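Local coordinates for protein MIPZ (Caulobacter crescentus, PDB 2XJ9) that binds and probably hydrolyses ATP as a dimerising P-loop ATPase that positions the division plane by inhibiting cell division in a nucleoid-bound gradient, at residues D139-D147 / T154-T162. The protein carries 1 engineered substitution. Sequence-based numbering, arbitrary orientation.
Sequences DFDMLGTVD and TKPSLYSLT. With AGS (phosphothiophosphoric acid-adenylate ester), chain F.
S157 sits as a small bump in the hollow of the 141-143 turn, a worked case of side chains and backbone carbonyls bracing the base of a beta hairpin. Its hydroxyl swings away from the backbone N (chi1 -178°), which points OG at D141 O, 3.0 Å off, to which it donates; CB rests against L143 C and O. Next to it, Y159 N donates to M142 O over 2.9 Å. S160 OG reaches L143 O at 2.8 Å, tilted 19° from the carbonyl plane, and S157 N adds a weak bond to the same oxygen. Replacing S157 by alanine removes its hydroxyl and would probably leave D141 O without its serine donor. Further along, the bent M142 chain brings CE against L158 CB; separately, L143 CD2 meets the edge of the Y159 ring in its plane, while the phenol OH continues to H123 and T131. In the hairpin, T154 and K155 both face T145 in a classic beta bulge. D139 OD1 accepts a hydrogen bond from O3' of the nucleotide analogue, and D141 salt-bridges R50 of the second subunit. Two serine hydroxyls and the Y159 amide thus serve successive carbonyls of a turn bordering both nucleotide and dimer interface.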
loop_
_atom_site.group_PDB
_atom_site.type_symbol
_atom_site.label_atom_id
_atom_site.label_comp_id
_atom_site.label_asym_id
_atom_site.label_seq_id
_atom_site.Cartn_x
_atom_site.Cartn_y
_atom_site.Cartn_z
ATOM N N ASP A 139 -4.495 8.633 -2.256
ATOM C CA ASP A 139 -3.609 8.185 -3.340
ATOM C C ASP A 139 -3.254 9.351 -4.241
ATOM O O ASP A 139 -2.103 9.564 -4.540
ATOM C CB ASP A 139 -4.249 7.074 -4.179
ATOM C CG ASP A 139 -4.298 5.733 -3.454
ATOM O OD1 ASP A 139 -4.456 5.687 -2.226
ATOM O OD2 ASP A 139 -4.190 4.697 -4.121
ATOM N N PHE A 140 -4.260 10.113 -4.643
ATOM C CA PHE A 140 -4.069 11.192 -5.581
ATOM C C PHE A 140 -2.982 12.174 -5.169
ATOM O O PHE A 140 -2.420 12.869 -6.009
ATOM C CB PHE A 140 -5.363 11.951 -5.777
ATOM C CG PHE A 140 -5.258 13.053 -6.785
ATOM C CD1 PHE A 140 -5.053 14.360 -6.394
ATOM C CD2 PHE A 140 -5.362 12.784 -8.129
ATOM C CE1 PHE A 140 -4.970 15.370 -7.326
ATOM C CE2 PHE A 140 -5.277 13.794 -9.059
ATOM C CZ PHE A 140 -5.075 15.079 -8.662
ATOM N N ASP A 141 -2.686 12.239 -3.877
ATOM C CA ASP A 141 -1.759 13.253 -3.373
ATOM C C ASP A 141 -0.300 12.983 -3.745
ATOM O O ASP A 141 0.558 13.844 -3.574
ATOM C CB ASP A 141 -1.879 13.358 -1.859
ATOM C CG ASP A 141 -1.135 14.547 -1.308
ATOM O OD1 ASP A 141 -0.311 14.351 -0.383
ATOM O OD2 ASP A 141 -1.375 15.673 -1.800
ATOM N N MET A 142 -0.018 11.773 -4.222
ATOM C CA MET A 142 1.315 11.432 -4.728
ATOM C C MET A 142 1.449 11.738 -6.223
ATOM O O MET A 142 2.561 11.766 -6.771
ATOM C CB MET A 142 1.684 9.973 -4.411
ATOM C CG MET A 142 1.902 9.730 -2.903
ATOM S SD MET A 142 3.252 10.755 -2.225
ATOM C CE MET A 142 4.684 10.010 -3.025
ATOM N N LEU A 143 0.318 11.993 -6.876
ATOM C CA LEU A 143 0.367 12.495 -8.251
ATOM C C LEU A 143 0.317 14.033 -8.336
ATOM O O LEU A 143 1.109 14.632 -9.047
ATOM C CB LEU A 143 -0.709 11.827 -9.113
ATOM C CG LEU A 143 -0.628 10.293 -9.079
ATOM C CD1 LEU A 143 -1.830 9.645 -9.693
ATOM C CD2 LEU A 143 0.640 9.806 -9.763
ATOM N N GLY A 144 -0.575 14.671 -7.590
ATOM C CA GLY A 144 -0.734 16.107 -7.665
ATOM C C GLY A 144 -1.305 16.721 -6.401
ATOM O O GLY A 144 -2.119 16.111 -5.703
ATOM N N THR A 145 -0.876 17.940 -6.103
ATOM C CA THR A 145 -1.310 18.630 -4.910
ATOM C C THR A 145 -2.558 19.467 -5.148
ATOM O O THR A 145 -2.575 20.344 -6.016
ATOM C CB THR A 145 -0.208 19.510 -4.366
ATOM O OG1 THR A 145 0.557 18.751 -3.416
ATOM C CG2 THR A 145 -0.810 20.756 -3.697
ATOM N N VAL A 146 -3.599 19.179 -4.364
ATOM C CA VAL A 146 -4.868 19.907 -4.410
ATOM C C VAL A 146 -5.009 20.876 -3.218
ATOM O O VAL A 146 -4.556 20.586 -2.095
ATOM C CB VAL A 146 -6.061 18.926 -4.424
ATOM C CG1 VAL A 146 -7.372 19.675 -4.519
ATOM C CG2 VAL A 146 -5.916 17.956 -5.575
ATOM N N ASP A 147 -5.636 22.025 -3.481
ATOM C CA ASP A 147 -5.924 23.047 -2.468
ATOM C C ASP A 147 -7.133 22.687 -1.535
ATOM O O ASP A 147 -8.179 22.236 -2.021
ATOM C CB ASP A 147 -6.199 24.351 -3.211
ATOM C CG ASP A 147 -5.814 25.565 -2.422
ATOM O OD1 ASP A 147 -4.693 26.073 -2.653
ATOM O OD2 ASP A 147 -6.639 26.018 -1.598
ATOM N N THR A 154 -3.188 22.700 -7.861
ATOM C CA THR A 154 -2.121 23.693 -7.906
ATOM C C THR A 154 -0.799 23.222 -8.557
ATOM O O THR A 154 -0.110 24.028 -9.206
ATOM C CB THR A 154 -1.854 24.279 -6.484
ATOM O OG1 THR A 154 -0.886 25.341 -6.556
ATOM C CG2 THR A 154 -1.379 23.180 -5.505
ATOM N N LYS A 155 -0.433 21.944 -8.400
ATOM C CA LYS A 155 0.886 21.518 -8.879
ATOM C C LYS A 155 1.095 20.004 -8.933
ATOM O O LYS A 155 0.459 19.258 -8.219
ATOM C CB LYS A 155 1.988 22.139 -8.006
ATOM C CG LYS A 155 2.341 21.284 -6.802
ATOM C CD LYS A 155 3.145 22.041 -5.768
ATOM C CE LYS A 155 3.179 21.264 -4.456
ATOM N NZ LYS A 155 3.727 19.879 -4.620
ATOM N N PRO A 156 2.013 19.551 -9.784
ATOM C CA PRO A 156 2.381 18.137 -9.815
ATOM C C PRO A 156 2.995 17.766 -8.484
ATOM O O PRO A 156 3.326 18.664 -7.712
ATOM C CB PRO A 156 3.453 18.086 -10.911
ATOM C CG PRO A 156 3.167 19.253 -11.758
ATOM C CD PRO A 156 2.720 20.320 -10.820
ATOM N N SER A 157 3.176 16.473 -8.237
ATOM C CA SER A 157 3.641 16.004 -6.943
ATOM C C SER A 157 4.630 14.847 -7.028
ATOM O O SER A 157 4.843 14.271 -8.091
ATOM C CB SER A 157 2.450 15.604 -6.073
ATOM O OG SER A 157 2.898 15.190 -4.803
ATOM N N LEU A 158 5.200 14.505 -5.878
ATOM C CA LEU A 158 6.350 13.604 -5.769
ATOM C C LEU A 158 6.528 12.544 -6.858
ATOM O O LEU A 158 7.625 12.385 -7.393
ATOM C CB LEU A 158 6.349 12.921 -4.398
ATOM C CG LEU A 158 7.435 13.320 -3.396
ATOM C CD1 LEU A 158 7.824 14.785 -3.526
ATOM C CD2 LEU A 158 6.964 13.009 -1.982
ATOM N N TYR A 159 5.476 11.794 -7.161
ATOM C CA TYR A 159 5.618 10.670 -8.069
ATOM C C TYR A 159 5.513 11.106 -9.519
ATOM O O TYR A 159 6.137 10.510 -10.402
ATOM C CB TYR A 159 4.586 9.591 -7.784
ATOM C CG TYR A 159 4.681 8.460 -8.757
ATOM C CD1 TYR A 159 5.743 7.590 -8.723
ATOM C CD2 TYR A 159 3.726 8.275 -9.726
ATOM C CE1 TYR A 159 5.847 6.550 -9.620
ATOM C CE2 TYR A 159 3.817 7.234 -10.636
ATOM C CZ TYR A 159 4.883 6.372 -10.580
ATOM O OH TYR A 159 4.993 5.327 -11.482
ATOM N N SER A 160 4.711 12.136 -9.772
ATOM C CA SER A 160 4.651 12.728 -11.104
ATOM C C SER A 160 6.050 13.056 -11.525
ATOM O O SER A 160 6.459 12.706 -12.619
ATOM C CB SER A 160 3.830 14.008 -11.105
ATOM O OG SER A 160 2.465 13.714 -11.294
ATOM N N LEU A 161 6.788 13.717 -10.633
ATOM C CA LEU A 161 8.185 14.093 -10.914
ATOM C C LEU A 161 9.079 12.879 -11.176
ATOM O O LEU A 161 9.917 12.904 -12.066
ATOM C CB LEU A 161 8.779 14.941 -9.788
ATOM C CG LEU A 161 7.975 16.173 -9.370
ATOM C CD1 LEU A 161 8.598 16.845 -8.149
ATOM C CD2 LEU A 161 7.851 17.134 -10.548
ATOM N N THR A 162 8.896 11.814 -10.406
ATOM C CA THR A 162 9.671 10.605 -10.636
ATOM C C THR A 162 9.569 10.105 -12.087
ATOM O O THR A 162 10.547 9.628 -12.654
ATOM C CB THR A 162 9.280 9.490 -9.655
ATOM O OG1 THR A 162 9.799 9.808 -8.356
ATOM C CG2 THR A 162 9.809 8.130 -10.124
HETATM P PG AGS F . 1.198 3.447 2.772
HETATM S S1G AGS F . 1.453 4.328 3.969
HETATM O O2G AGS F . 1.976 2.131 2.684
HETATM O O3G AGS F . 1.181 4.205 1.470
HETATM P PB AGS F . -1.278 3.071 4.277
HETATM O O1B AGS F . -1.041 1.768 4.983
HETATM O O2B AGS F . -1.010 4.417 4.876
HETATM O O3B AGS F . -0.359 2.995 2.932
HETATM P PA AGS F . -3.786 4.187 3.664
HETATM O O1A AGS F . -4.165 4.378 5.103
HETATM O O2A AGS F . -3.385 5.387 2.853
HETATM O O3A AGS F . -2.742 2.966 3.650
HETATM O "O5'" AGS F . -5.008 3.497 2.893
HETATM C "C5'" AGS F . -4.872 2.946 1.592
HETATM C "C4'" AGS F . -6.022 3.477 0.721
HETATM O "O4'" AGS F . -7.242 2.951 1.198
HETATM C "C3'" AGS F . -6.216 4.986 0.742
HETATM O "O3'" AGS F . -6.606 5.474 -0.554
HETATM C "C2'" AGS F . -7.354 5.248 1.694
HETATM O "O2'" AGS F . -8.047 6.287 1.048
HETATM C "C1'" AGS F . -8.156 3.981 1.612
HETATM N N9 AGS F . -8.800 3.335 2.799
HETATM C C8 AGS F . -8.129 2.703 3.775
HETATM N N7 AGS F . -8.992 2.140 4.641
HETATM C C5 AGS F . -10.251 2.379 4.220
HETATM C C6 AGS F . -11.617 2.039 4.705
HETATM N N6 AGS F . -11.808 1.308 5.835
HETATM N N1 AGS F . -12.657 2.485 3.962
HETATM C C2 AGS F . -12.461 3.209 2.827
HETATM N N3 AGS F . -11.256 3.548 2.332
HETATM C C4 AGS F . -10.125 3.159 2.984
#